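Side-chain contacts in carboxylase (Deinococcus radiodurans, PDB 5H80), which probably carries out the ATP-dependent carboxylation of biotin, as the biotin carboxylase domain of a single-chain bacterial carboxylase: residues A173-M176 with Q177-G181; P484-V487 with T488-A491; E116-D119 with F120-C124; T326-E329 with E330-T334. All blocks are in the same frame, centred on the assembly; numbering follows the deposited sequence.

Contact 1 of 4, residues A173-M176 with Q177-G181; sequences AAFM and QAQGG
Gln179 folds back over the ring of Phe175, one turn earlier, at the C-terminal end of helix 172-178, where Gly180 turns the chain out of the helix with positive phi. Gln179 CB lies 3.7 Å from Met176 O. CG, beside the backbone N and opposite the carbonyl carbon (chi1 -56°), comes over one face of the aromatic ring near its rim, in a CH-pi contact that puts Gln179 CG 4.0 Å from the Phe175 ring centroid. The same CG of Gln179 passes 3.4 Å from Phe175 O. The chain bends at chi2 (-49°) and brings the amide over the CE1/CZ rim of the ring, the planes 7° apart. At the tip, Gln179 NE2 comes 3.7 Å from Phe175 CE1, while OE1 takes a hydrogen bond from Arg230, which helps fix the rotation of the amide. Phe175 also touches Val184 of strand 184-185, as does the extended, buried chain of Met176. Beneath the stack, Gln179 N donates to Phe175 O at 2.8 Å and more weakly to Met176 O. A water closes the helix end: it donates to Met176 O at 2.8 Å and accepts a weak bond from Gly181 N at 3.1 Å.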
ATOM      1  N   ALA A 173       5.061 -39.245 -33.460  1.00 76.53           N
ATOM      2  CA  ALA A 173       6.411 -39.780 -33.723  1.00 75.98           C
ATOM      3  C   ALA A 173       7.295 -39.025 -34.764  1.00 67.08           C
ATOM      4  O   ALA A 173       8.494 -38.893 -34.564  1.00 65.65           O
ATOM      5  CB  ALA A 173       6.305 -41.243 -34.123  1.00 76.84           C
ATOM      6  N   ALA A 174       6.731 -38.590 -35.887  1.00 60.02           N
ATOM      7  CA  ALA A 174       7.468 -37.868 -36.922  1.00 55.36           C
ATOM      8  C   ALA A 174       7.944 -36.471 -36.505  1.00 61.31           C
ATOM      9  O   ALA A 174       9.095 -36.086 -36.784  1.00 62.56           O
ATOM     10  CB  ALA A 174       6.636 -37.751 -38.183  1.00 60.65           C
ATOM     11  N   PHE A 175       7.050 -35.701 -35.886  1.00 51.58           N
ATOM     12  CA  PHE A 175       7.447 -34.455 -35.270  1.00 53.22           C
ATOM     13  C   PHE A 175       8.436 -34.710 -34.127  1.00 44.75           C
ATOM     14  O   PHE A 175       9.458 -34.038 -34.078  1.00 48.59           O
ATOM     15  CB  PHE A 175       6.215 -33.651 -34.832  1.00 57.35           C
ATOM     16  CG  PHE A 175       6.508 -32.574 -33.830  1.00 52.10           C
ATOM     17  CD1 PHE A 175       6.920 -31.319 -34.234  1.00 47.81           C
ATOM     18  CD2 PHE A 175       6.319 -32.831 -32.475  1.00 50.24           C
ATOM     19  CE1 PHE A 175       7.166 -30.317 -33.292  1.00 44.34           C
ATOM     20  CE2 PHE A 175       6.586 -31.859 -31.536  1.00 49.65           C
ATOM     21  CZ  PHE A 175       7.005 -30.617 -31.948  1.00 36.11           C
ATOM     22  N   MET A 176       8.158 -35.707 -33.298  1.00 46.26           N
ATOM     23  CA  MET A 176       9.063 -36.173 -32.218  1.00 50.43           C
ATOM     24  C   MET A 176      10.438 -36.635 -32.719  1.00 50.44           C
ATOM     25  O   MET A 176      11.509 -36.270 -32.136  1.00 44.87           O
ATOM     26  CB  MET A 176       8.359 -37.226 -31.391  1.00 51.04           C
ATOM     27  CG  MET A 176       9.215 -37.905 -30.365  1.00 53.45           C
ATOM     28  SD  MET A 176       8.279 -38.692 -29.075  1.00 58.93           S
ATOM     29  CE  MET A 176       9.448 -38.648 -27.707  1.00 61.32           C
ATOM     30  N   GLN A 177      10.434 -37.374 -33.828  1.00 52.51           N
ATOM     31  CA  GLN A 177      11.656 -37.663 -34.527  1.00 54.60           C
ATOM     32  C   GLN A 177      12.281 -36.358 -35.020  1.00 48.94           C
ATOM     33  O   GLN A 177      13.483 -36.210 -34.955  1.00 54.42           O
ATOM     34  CB  GLN A 177      11.467 -38.696 -35.660  1.00 54.61           C
ATOM     35  CG  GLN A 177      12.789 -39.278 -36.132  1.00 56.43           C
ATOM     36  CD  GLN A 177      12.660 -40.304 -37.255  1.00 64.37           C
ATOM     37  OE1 GLN A 177      12.105 -41.411 -37.072  1.00 66.50           O
ATOM     38  NE2 GLN A 177      13.200 -39.959 -38.421  1.00 58.45           N
ATOM     39  N   ALA A 178      11.491 -35.388 -35.492  1.00 56.71           N
ATOM     40  CA  ALA A 178      12.084 -34.105 -35.914  1.00 46.70           C
ATOM     41  C   ALA A 178      12.621 -33.249 -34.733  1.00 43.68           C
ATOM     42  O   ALA A 178      13.452 -32.382 -34.948  1.00 45.84           O
ATOM     43  CB  ALA A 178      11.118 -33.288 -36.757  1.00 50.24           C
ATOM     44  N   GLN A 179      12.162 -33.506 -33.513  1.00 42.34           N
ATOM     45  CA  GLN A 179      12.813 -32.871 -32.314  1.00 46.47           C
ATOM     46  C   GLN A 179      14.160 -33.525 -31.853  1.00 43.65           C
ATOM     47  O   GLN A 179      14.759 -33.112 -30.877  1.00 42.68           O
ATOM     48  CB  GLN A 179      11.801 -32.755 -31.174  1.00 48.24           C
ATOM     49  CG  GLN A 179      10.540 -31.996 -31.569  1.00 49.37           C
ATOM     50  CD  GLN A 179      10.850 -30.682 -32.266  1.00 54.79           C
ATOM     51  OE1 GLN A 179      11.149 -29.671 -31.616  1.00 48.82           O
ATOM     52  NE2 GLN A 179      10.788 -30.684 -33.594  1.00 64.15           N
ATOM     53  N   GLY A 180      14.670 -34.525 -32.556  1.00 46.44           N
ATOM     54  CA  GLY A 180      16.067 -34.924 -32.351  1.00 40.01           C
ATOM     55  C   GLY A 180      16.454 -35.540 -31.028  1.00 37.68           C
ATOM     56  O   GLY A 180      17.633 -35.518 -30.655  1.00 38.28           O
ATOM     57  N   GLY A 181      15.512 -36.140 -30.318  1.00 37.88           N
ATOM     58  CA  GLY A 181      15.774 -36.664 -29.011  1.00 38.96           C
ATOM     59  C   GLY A 181      15.242 -35.754 -27.906  1.00 37.30           C
ATOM     60  O   GLY A 181      15.139 -36.162 -26.756  1.00 43.48           O
TER
HETATM   61  O   HOH W   1      12.565 -36.271 -29.517  1.00 44.17           O

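Contact 2 of 4, residues P484-V487 with T488-A491; sequences PELV and TQAA
Thr488, Gln489 and Ala490 each send their backbone N-H back four residues, to Pro484 O, Glu485 O and Leu486 O, the regular alpha-helical pattern along helix 483-490. Pro484 O is gripped twice by the same residue. Thr488 N reaches Pro484 O at 3.0 Å, and the Thr488 hydroxyl OG1, standing beside its own backbone N (chi1 -57°), donates to Pro484 O at 3.1 Å from well above the carbonyl plane. Gln489 lies alongside Glu485, both side chains pointing the same way. Gln489 CG rests 3.2 Å from Glu485 O, and the extended chain brings Gln489 NE2 to 3.2 Å from Glu485 CG. The amide and carboxylate planes are turned 67° apart, and the bond from Gln489 NE2 to Glu485 OE2 is weak at 3.5 Å, although nearly straight. The stronger partner of that OE2 is His466. On its other branch, Gln489 OE1 lies 3.8 Å from Leu486 CD2. With a valine in place of Gln489, the Glu485 carboxylate is likely to be left without its weak amide partner and to depend more on His466. The exposed flank carries Thr488 and Glu485, while Leu486 is buried. Leu486 plugs the helix into its surroundings, packing on Phe459 and Leu463 of helix 457-465 and on Trp478 and Leu479 of helix 478-481; Val487 also meets Phe459, and Gln489 touches Ala462.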
ATOM      1  N   PRO A 484       9.948 -32.590  -3.091  1.00 43.59           N
ATOM      2  CA  PRO A 484      10.167 -33.153  -1.718  1.00 42.64           C
ATOM      3  C   PRO A 484      11.100 -32.334  -0.785  1.00 37.21           C
ATOM      4  O   PRO A 484      10.746 -32.127   0.424  1.00 41.89           O
ATOM      5  CB  PRO A 484      10.662 -34.584  -1.972  1.00 41.93           C
ATOM      6  CG  PRO A 484      10.319 -34.918  -3.402  1.00 39.31           C
ATOM      7  CD  PRO A 484      10.233 -33.591  -4.155  1.00 37.87           C
ATOM      8  N   GLU A 485      12.148 -31.743  -1.339  1.00 40.19           N
ATOM      9  CA  GLU A 485      13.083 -30.922  -0.530  1.00 41.73           C
ATOM     10  C   GLU A 485      12.403 -29.673   0.040  1.00 35.12           C
ATOM     11  O   GLU A 485      12.573 -29.283   1.240  1.00 34.88           O
ATOM     12  CB  GLU A 485      14.377 -30.609  -1.332  1.00 49.32           C
ATOM     13  CG  GLU A 485      14.508 -29.248  -2.065  1.00 54.89           C
ATOM     14  CD  GLU A 485      15.891 -29.013  -2.743  1.00 58.19           C
ATOM     15  OE1 GLU A 485      16.249 -29.918  -3.540  1.00 56.35           O
ATOM     16  OE2 GLU A 485      16.619 -27.960  -2.492  1.00 40.72           O
ATOM     17  N   LEU A 486      11.568 -29.064  -0.794  1.00 37.25           N
ATOM     18  CA  LEU A 486      10.840 -27.864  -0.426  1.00 36.43           C
ATOM     19  C   LEU A 486       9.786 -28.128   0.656  1.00 33.21           C
ATOM     20  O   LEU A 486       9.644 -27.336   1.596  1.00 31.12           O
ATOM     21  CB  LEU A 486      10.208 -27.231  -1.673  1.00 38.43           C
ATOM     22  CG  LEU A 486      11.134 -26.398  -2.575  1.00 38.30           C
ATOM     23  CD1 LEU A 486      10.532 -26.152  -3.984  1.00 35.14           C
ATOM     24  CD2 LEU A 486      11.474 -25.067  -1.858  1.00 36.93           C
ATOM     25  N   VAL A 487       9.121 -29.273   0.567  1.00 34.87           N
ATOM     26  CA  VAL A 487       8.160 -29.653   1.599  1.00 39.10           C
ATOM     27  C   VAL A 487       8.847 -29.919   2.900  1.00 39.63           C
ATOM     28  O   VAL A 487       8.348 -29.458   3.895  1.00 35.09           O
ATOM     29  CB  VAL A 487       7.142 -30.783   1.209  1.00 42.60           C
ATOM     30  CG1 VAL A 487       6.191 -30.290   0.138  1.00 38.68           C
ATOM     31  CG2 VAL A 487       7.794 -32.079   0.796  1.00 47.98           C
ATOM     32  N   THR A 488      10.021 -30.553   2.871  1.00 39.90           N
ATOM     33  CA  THR A 488      10.879 -30.727   4.090  1.00 42.78           C
ATOM     34  C   THR A 488      11.220 -29.395   4.718  1.00 40.86           C
ATOM     35  O   THR A 488      10.921 -29.150   5.906  1.00 38.41           O
ATOM     36  CB  THR A 488      12.143 -31.577   3.797  1.00 42.72           C
ATOM     37  OG1 THR A 488      11.754 -32.874   3.268  1.00 46.12           O
ATOM     38  CG2 THR A 488      13.098 -31.708   5.077  1.00 35.33           C
ATOM     39  N   GLN A 489      11.704 -28.466   3.896  1.00 32.90           N
ATOM     40  CA  GLN A 489      12.155 -27.148   4.343  1.00 37.49           C
ATOM     41  C   GLN A 489      11.052 -26.344   4.973  1.00 33.69           C
ATOM     42  O   GLN A 489      11.279 -25.545   5.918  1.00 40.51           O
ATOM     43  CB  GLN A 489      12.754 -26.415   3.154  1.00 38.97           C
ATOM     44  CG  GLN A 489      14.146 -26.976   2.761  1.00 41.22           C
ATOM     45  CD  GLN A 489      14.513 -26.714   1.309  1.00 46.40           C
ATOM     46  OE1 GLN A 489      14.174 -25.672   0.758  1.00 43.94           O
ATOM     47  NE2 GLN A 489      15.205 -27.678   0.674  1.00 40.43           N
ATOM     48  N   ALA A 490       9.844 -26.504   4.430  1.00 30.94           N
ATOM     49  CA  ALA A 490       8.658 -25.772   4.944  1.00 33.17           C
ATOM     50  C   ALA A 490       8.345 -26.113   6.413  1.00 37.23           C
ATOM     51  O   ALA A 490       7.767 -25.293   7.089  1.00 39.00           O
ATOM     52  CB  ALA A 490       7.455 -26.064   4.093  1.00 38.55           C
ATOM     53  N   ALA A 491       8.768 -27.283   6.931  1.00 40.04           N
ATOM     54  CA  ALA A 491       8.398 -27.672   8.328  1.00 45.10           C
ATOM     55  C   ALA A 491       9.065 -26.752   9.391  1.00 49.61           C
ATOM     56  O   ALA A 491       8.485 -26.510  10.455  1.00 47.07           O
ATOM     57  CB  ALA A 491       8.655 -29.146   8.574  1.00 49.20           C
TER

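Contact 3 of 4, residues E116-D119 with F120-C124; sequences ENAD and FARAC
Phe120, in the first turn of helix 118-126, has its backbone N held by Asn117, the N-cap. With chi1 at -166°, Asn117 turns its amide back over the turn, and Asn117 OD1 accepts from Phe120 N at 3.0 Å, while Asn117 O takes only a weak bond from the same N-H. The amide stands steeply to the Phe120 ring, touching CB rather than the aromatic atoms. Ala121 N follows with a nearly straight bond to Asn117 O at 3.1 Å. Arg122 curls back along the helix surface: Arg122 CG passes 3.4 Å from Ala118 O, and a bend at chi3 sets Ala118 O over one face of the guanidinium, toward its rim. Arg122 NH2 then meets Ala118 CB at 3.5 Å. At the guanidinium edge, in its plane, Asp119 OD1 forms a long salt bridge with Arg122 NH2 at 3.3 Å, straight but weak; the stronger partner of Arg122 is Asp140. Ala123 N bonds to Asp119 O at 2.9 Å. Cys124 closes the segment with SG above the rim of the Phe120 ring. The helix is the crossover of a beta-alpha-beta unit between strands 106-108 and 130-131: Phe120 and Ala121 pack on Phe131, Ala118 and Ala121 on Leu139 of helix 136-142, and Ala123 and Cys124 on Leu96 of helix 92-101.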
ATOM      1  N   GLU A 116     -13.691 -15.249 -20.755  1.00 24.29           N
ATOM      2  CA  GLU A 116     -13.163 -15.507 -22.028  1.00 30.47           C
ATOM      3  C   GLU A 116     -14.205 -16.038 -22.948  1.00 33.56           C
ATOM      4  O   GLU A 116     -13.889 -16.333 -24.048  1.00 33.78           O
ATOM      5  CB  GLU A 116     -12.023 -16.547 -21.863  1.00 29.89           C
ATOM      6  CG  GLU A 116     -10.841 -15.956 -21.079  1.00 35.12           C
ATOM      7  CD  GLU A 116      -9.604 -16.847 -21.139  1.00 46.74           C
ATOM      8  OE1 GLU A 116      -9.605 -17.931 -21.823  1.00 45.61           O
ATOM      9  OE2 GLU A 116      -8.593 -16.454 -20.518  1.00 44.00           O
ATOM     10  N   ASN A 117     -15.467 -16.017 -22.489  1.00 33.79           N
ATOM     11  CA  ASN A 117     -16.594 -16.548 -23.275  1.00 35.67           C
ATOM     12  C   ASN A 117     -17.211 -15.529 -24.242  1.00 33.62           C
ATOM     13  O   ASN A 117     -17.994 -14.616 -23.856  1.00 33.11           O
ATOM     14  CB  ASN A 117     -17.588 -17.073 -22.335  1.00 31.44           C
ATOM     15  CG  ASN A 117     -18.608 -17.937 -22.994  1.00 37.42           C
ATOM     16  OD1 ASN A 117     -19.350 -17.493 -23.833  1.00 33.31           O
ATOM     17  ND2 ASN A 117     -18.557 -19.221 -22.682  1.00 40.13           N
ATOM     18  N   ALA A 118     -16.886 -15.674 -25.511  1.00 32.90           N
ATOM     19  CA  ALA A 118     -17.297 -14.720 -26.501  1.00 31.96           C
ATOM     20  C   ALA A 118     -18.871 -14.642 -26.701  1.00 29.07           C
ATOM     21  O   ALA A 118     -19.470 -13.605 -27.020  1.00 31.55           O
ATOM     22  CB  ALA A 118     -16.629 -15.032 -27.798  1.00 33.88           C
ATOM     23  N   ASP A 119     -19.515 -15.790 -26.623  1.00 30.56           N
ATOM     24  CA  ASP A 119     -20.983 -15.815 -26.747  1.00 31.42           C
ATOM     25  C   ASP A 119     -21.648 -14.982 -25.648  1.00 27.24           C
ATOM     26  O   ASP A 119     -22.633 -14.274 -25.881  1.00 29.60           O
ATOM     27  CB  ASP A 119     -21.499 -17.233 -26.534  1.00 39.22           C
ATOM     28  CG  ASP A 119     -21.481 -18.076 -27.785  1.00 40.37           C
ATOM     29  OD1 ASP A 119     -21.268 -17.541 -28.874  1.00 41.39           O
ATOM     30  OD2 ASP A 119     -21.721 -19.292 -27.619  1.00 47.11           O
ATOM     31  N   PHE A 120     -21.046 -15.080 -24.455  1.00 26.81           N
ATOM     32  CA  PHE A 120     -21.582 -14.399 -23.305  1.00 29.30           C
ATOM     33  C   PHE A 120     -21.410 -12.901 -23.549  1.00 26.48           C
ATOM     34  O   PHE A 120     -22.399 -12.171 -23.424  1.00 26.52           O
ATOM     35  CB  PHE A 120     -21.027 -14.917 -21.982  1.00 26.89           C
ATOM     36  CG  PHE A 120     -21.478 -14.102 -20.789  1.00 30.83           C
ATOM     37  CD1 PHE A 120     -22.813 -14.091 -20.376  1.00 30.03           C
ATOM     38  CD2 PHE A 120     -20.566 -13.263 -20.135  1.00 35.15           C
ATOM     39  CE1 PHE A 120     -23.217 -13.315 -19.315  1.00 34.02           C
ATOM     40  CE2 PHE A 120     -20.974 -12.469 -19.062  1.00 33.45           C
ATOM     41  CZ  PHE A 120     -22.287 -12.493 -18.655  1.00 31.70           C
ATOM     42  N   ALA A 121     -20.220 -12.470 -23.971  1.00 27.82           N
ATOM     43  CA  ALA A 121     -19.992 -11.086 -24.349  1.00 25.03           C
ATOM     44  C   ALA A 121     -21.013 -10.558 -25.383  1.00 27.38           C
ATOM     45  O   ALA A 121     -21.558  -9.532 -25.211  1.00 29.18           O
ATOM     46  CB  ALA A 121     -18.572 -10.856 -24.814  1.00 26.62           C
ATOM     47  N   ARG A 122     -21.247 -11.331 -26.436  1.00 27.74           N
ATOM     48  CA  ARG A 122     -22.255 -11.072 -27.466  1.00 31.77           C
ATOM     49  C   ARG A 122     -23.610 -10.896 -26.874  1.00 29.29           C
ATOM     50  O   ARG A 122     -24.268  -9.900 -27.203  1.00 30.19           O
ATOM     51  CB  ARG A 122     -22.169 -12.132 -28.557  1.00 27.65           C
ATOM     52  CG  ARG A 122     -21.015 -11.939 -29.534  1.00 31.99           C
ATOM     53  CD  ARG A 122     -21.174 -12.840 -30.787  1.00 34.22           C
ATOM     54  NE  ARG A 122     -20.627 -14.158 -30.475  1.00 44.61           N
ATOM     55  CZ  ARG A 122     -19.372 -14.532 -30.752  1.00 40.48           C
ATOM     56  NH1 ARG A 122     -18.549 -13.755 -31.465  1.00 39.80           N
ATOM     57  NH2 ARG A 122     -18.962 -15.712 -30.375  1.00 42.71           N
ATOM     58  N   ALA A 123     -23.990 -11.768 -25.959  1.00 29.99           N
ATOM     59  CA  ALA A 123     -25.285 -11.723 -25.348  1.00 27.32           C
ATOM     60  C   ALA A 123     -25.444 -10.495 -24.444  1.00 32.39           C
ATOM     61  O   ALA A 123     -26.456  -9.803 -24.487  1.00 26.14           O
ATOM     62  CB  ALA A 123     -25.575 -12.964 -24.607  1.00 29.98           C
ATOM     63  N   CYS A 124     -24.370 -10.142 -23.708  1.00 29.34           N
ATOM     64  CA  CYS A 124     -24.365  -8.842 -23.031  1.00 30.51           C
ATOM     65  C   CYS A 124     -24.703  -7.666 -23.972  1.00 24.85           C
ATOM     66  O   CYS A 124     -25.734  -6.904 -23.675  1.00 27.16           O
ATOM     67  CB  CYS A 124     -23.001  -8.674 -22.280  1.00 32.16           C
ATOM     68  SG  CYS A 124     -22.697  -9.739 -20.861  1.00 31.09           S
TER

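Contact 4 of 4, residues T326-E329 with E330-T334; sequences TVTE and EWCGT. With EDO (1,2-ethanediol), chain G.
Glu329 O is gripped by two backbone N-H groups where helix 325-332 ends. Thr334 N approaches Glu329 O in the carbonyl plane, on a lone pair, at 3.2 Å; Gly333 N gives the same Glu329 O a weak, bent bond at 2.9 Å. The bond spanning six residues, with positive phi at Gly333, ends the helix. Thr334 O folds back over the same residue, 3.2 Å from Glu329 CA in a CA-H...O contact and 3.2 Å from Glu329 CG. Beyond CG the Glu329 chain is extended, and its carboxylate forms salt bridges with Arg403 and Arg46. Glu330 CG, set by chi1 beside its backbone N (-67°), lies 3.7 Å from Thr326 O; a bend at chi2 (-50°) then turns the carboxylate toward the same Arg403. Glu330 OE2 also accepts from O1 of a 1,2-ethanediol at 2.7 Å, probably a crystallisation molecule, which in turn is bonded to Arg430 of the second subunit. An alanine in place of this glutamate would probably leave Arg403 with Glu329 but without the second carboxylate, and the diol without its acceptor. Further round the helix, Cys332 SG lies 4.0 Å from Thr328 CG2, while Thr328 OG1 bonds to Arg255. The helix is wedged between sheets: Thr326, Val327 and Glu330 meet Val426 of strand 421-429, Thr328 meets Leu252 and Cys332 meets Trp253 of strand 249-256, and Thr326 also touches Arg403 and Asp405 of strand 402-406.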
ATOM      1  N   THR A 326      -2.290  -7.247  -9.652  1.00 17.16           N
ATOM      2  CA  THR A 326      -1.864  -6.499  -8.395  1.00 20.07           C
ATOM      3  C   THR A 326      -0.353  -6.089  -8.326  1.00 19.80           C
ATOM      4  O   THR A 326       0.014  -4.917  -7.856  1.00 19.12           O
ATOM      5  CB  THR A 326      -2.115  -7.331  -7.183  1.00 24.26           C
ATOM      6  OG1 THR A 326      -1.380  -8.526  -7.363  1.00 33.37           O
ATOM      7  CG2 THR A 326      -3.638  -7.631  -7.012  1.00 31.07           C
ATOM      8  N   VAL A 327       0.558  -6.948  -8.693  0.50 20.44           N
ATOM      9  CA  VAL A 327       2.023  -6.604  -8.612  0.50 23.34           C
ATOM     10  C   VAL A 327       2.461  -5.460  -9.516  0.50 21.53           C
ATOM     11  O   VAL A 327       3.276  -4.612  -9.130  0.50 24.29           O
ATOM     12  CB  VAL A 327       2.987  -7.798  -8.824  0.50 19.25           C
ATOM     13  CG1 VAL A 327       3.231  -8.573  -7.564  0.50 19.30           C
ATOM     14  CG2 VAL A 327       2.526  -8.751  -9.916  0.50 19.00           C
ATOM     15  N   THR A 328       1.889  -5.396 -10.721  1.00 22.45           N
ATOM     16  CA  THR A 328       2.119  -4.351 -11.619  1.00 22.86           C
ATOM     17  C   THR A 328       1.574  -3.074 -11.070  1.00 18.24           C
ATOM     18  O   THR A 328       2.225  -2.052 -11.151  1.00 21.92           O
ATOM     19  CB  THR A 328       1.375  -4.660 -12.947  1.00 21.94           C
ATOM     20  OG1 THR A 328       1.967  -5.823 -13.534  1.00 24.81           O
ATOM     21  CG2 THR A 328       1.415  -3.531 -13.925  1.00 23.93           C
ATOM     22  N   GLU A 329       0.373  -3.145 -10.506  1.00 18.25           N
ATOM     23  CA  GLU A 329      -0.238  -1.955  -9.832  1.00 19.27           C
ATOM     24  C   GLU A 329       0.739  -1.381  -8.824  1.00 20.04           C
ATOM     25  O   GLU A 329       0.941  -0.157  -8.800  1.00 20.50           O
ATOM     26  CB  GLU A 329      -1.581  -2.394  -9.157  1.00 17.42           C
ATOM     27  CG  GLU A 329      -2.681  -2.631 -10.203  1.00 22.61           C
ATOM     28  CD  GLU A 329      -4.093  -2.706  -9.569  1.00 20.55           C
ATOM     29  OE1 GLU A 329      -4.196  -3.088  -8.393  1.00 20.96           O
ATOM     30  OE2 GLU A 329      -5.066  -2.354 -10.226  1.00 21.00           O
ATOM     31  N   GLU A 330       1.278  -2.155  -7.928  1.00 21.88           N
ATOM     32  CA  GLU A 330       2.091  -1.593  -6.839  1.00 23.54           C
ATOM     33  C   GLU A 330       3.492  -1.166  -7.362  1.00 26.39           C
ATOM     34  O   GLU A 330       4.047  -0.104  -6.889  1.00 25.40           O
ATOM     35  CB  GLU A 330       2.139  -2.591  -5.692  1.00 22.35           C
ATOM     36  CG  GLU A 330       0.852  -2.914  -4.911  1.00 22.40           C
ATOM     37  CD  GLU A 330       0.174  -1.744  -4.480  1.00 24.25           C
ATOM     38  OE1 GLU A 330       0.830  -0.894  -3.798  1.00 26.84           O
ATOM     39  OE2 GLU A 330      -0.944  -1.526  -4.878  1.00 19.67           O
ATOM     40  N   TRP A 331       4.121  -1.969  -8.219  1.00 21.75           N
ATOM     41  CA  TRP A 331       5.345  -1.552  -8.883  1.00 23.85           C
ATOM     42  C   TRP A 331       5.183  -0.220  -9.650  1.00 27.45           C
ATOM     43  O   TRP A 331       6.026   0.711  -9.473  1.00 26.81           O
ATOM     44  CB  TRP A 331       5.888  -2.668  -9.795  1.00 23.87           C
ATOM     45  CG  TRP A 331       7.146  -2.340 -10.497  1.00 21.77           C
ATOM     46  CD1 TRP A 331       8.259  -1.607  -9.998  1.00 22.68           C
ATOM     47  CD2 TRP A 331       7.451  -2.682 -11.802  1.00 22.77           C
ATOM     48  NE1 TRP A 331       9.224  -1.539 -10.945  1.00 23.68           N
ATOM     49  CE2 TRP A 331       8.782  -2.237 -12.064  1.00 25.77           C
ATOM     50  CE3 TRP A 331       6.784  -3.462 -12.799  1.00 24.13           C
ATOM     51  CZ2 TRP A 331       9.427  -2.487 -13.258  1.00 25.90           C
ATOM     52  CZ3 TRP A 331       7.391  -3.638 -13.989  1.00 26.03           C
ATOM     53  CH2 TRP A 331       8.742  -3.145 -14.249  1.00 28.29           C
ATOM     54  N   CYS A 332       4.171  -0.099 -10.521  1.00 23.38           N
ATOM     55  CA  CYS A 332       4.008   1.002 -11.464  1.00 22.99           C
ATOM     56  C   CYS A 332       3.297   2.205 -10.810  1.00 25.09           C
ATOM     57  O   CYS A 332       3.334   3.304 -11.349  1.00 27.63           O
ATOM     58  CB  CYS A 332       3.263   0.559 -12.712  1.00 23.56           C
ATOM     59  SG  CYS A 332       4.181  -0.646 -13.743  1.00 27.08           S
ATOM     60  N   GLY A 333       2.590   2.005  -9.682  1.00 25.92           N
ATOM     61  CA  GLY A 333       1.699   3.008  -9.090  1.00 27.06           C
ATOM     62  C   GLY A 333       0.576   3.378 -10.004  1.00 26.58           C
ATOM     63  O   GLY A 333       0.549   4.498 -10.562  1.00 23.87           O
ATOM     64  N   THR A 334      -0.255   2.362 -10.337  1.00 24.30           N
ATOM     65  CA  THR A 334      -1.327   2.565 -11.268  1.00 21.87           C
ATOM     66  C   THR A 334      -2.468   1.668 -10.743  1.00 20.18           C
ATOM     67  O   THR A 334      -2.186   0.572 -10.205  1.00 22.36           O
ATOM     68  CB  THR A 334      -0.900   2.170 -12.729  1.00 28.31           C
ATOM     69  OG1 THR A 334      -1.810   2.661 -13.668  1.00 29.67           O
ATOM     70  CG2 THR A 334      -0.845   0.702 -13.081  1.00 25.83           C
TER
HETATM   71  C1  EDO G 505      -3.402   0.357  -6.122  1.00 38.50           C
HETATM   72  O1  EDO G 505      -1.990   0.641  -6.132  1.00 43.31           O
HETATM   73  C2  EDO G 505      -4.176   0.965  -7.249  1.00 41.12           C
HETATM   74  O2  EDO G 505      -3.832   2.363  -7.139  1.00 50.90           O

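In the fold
Each of the four contacts runs along one helix or round its end, and none touches another; the closest two, contacts 3 and 4, are about 16 Å apart between nearest atoms. Contact 4 is the most central, its centre some 14 Å from the chain's centre, and its acidic side chains are bound to arginines from other parts of the fold. Contact 1 is a surface contact about 33 Å from centre to centre, on the opposite side from contact 4, although both belong to the ATP-binding region; aromatic-amide stacking dominates it. Contacts 2, 3 and 4 are partly buried, contact 4 most of all; contacts 2 and 3 each pair a weak acid-to-donor bond with hydrophobic packing inward. Contacts 1 and 4 mark helix C-terminal ends, contact 3 a start.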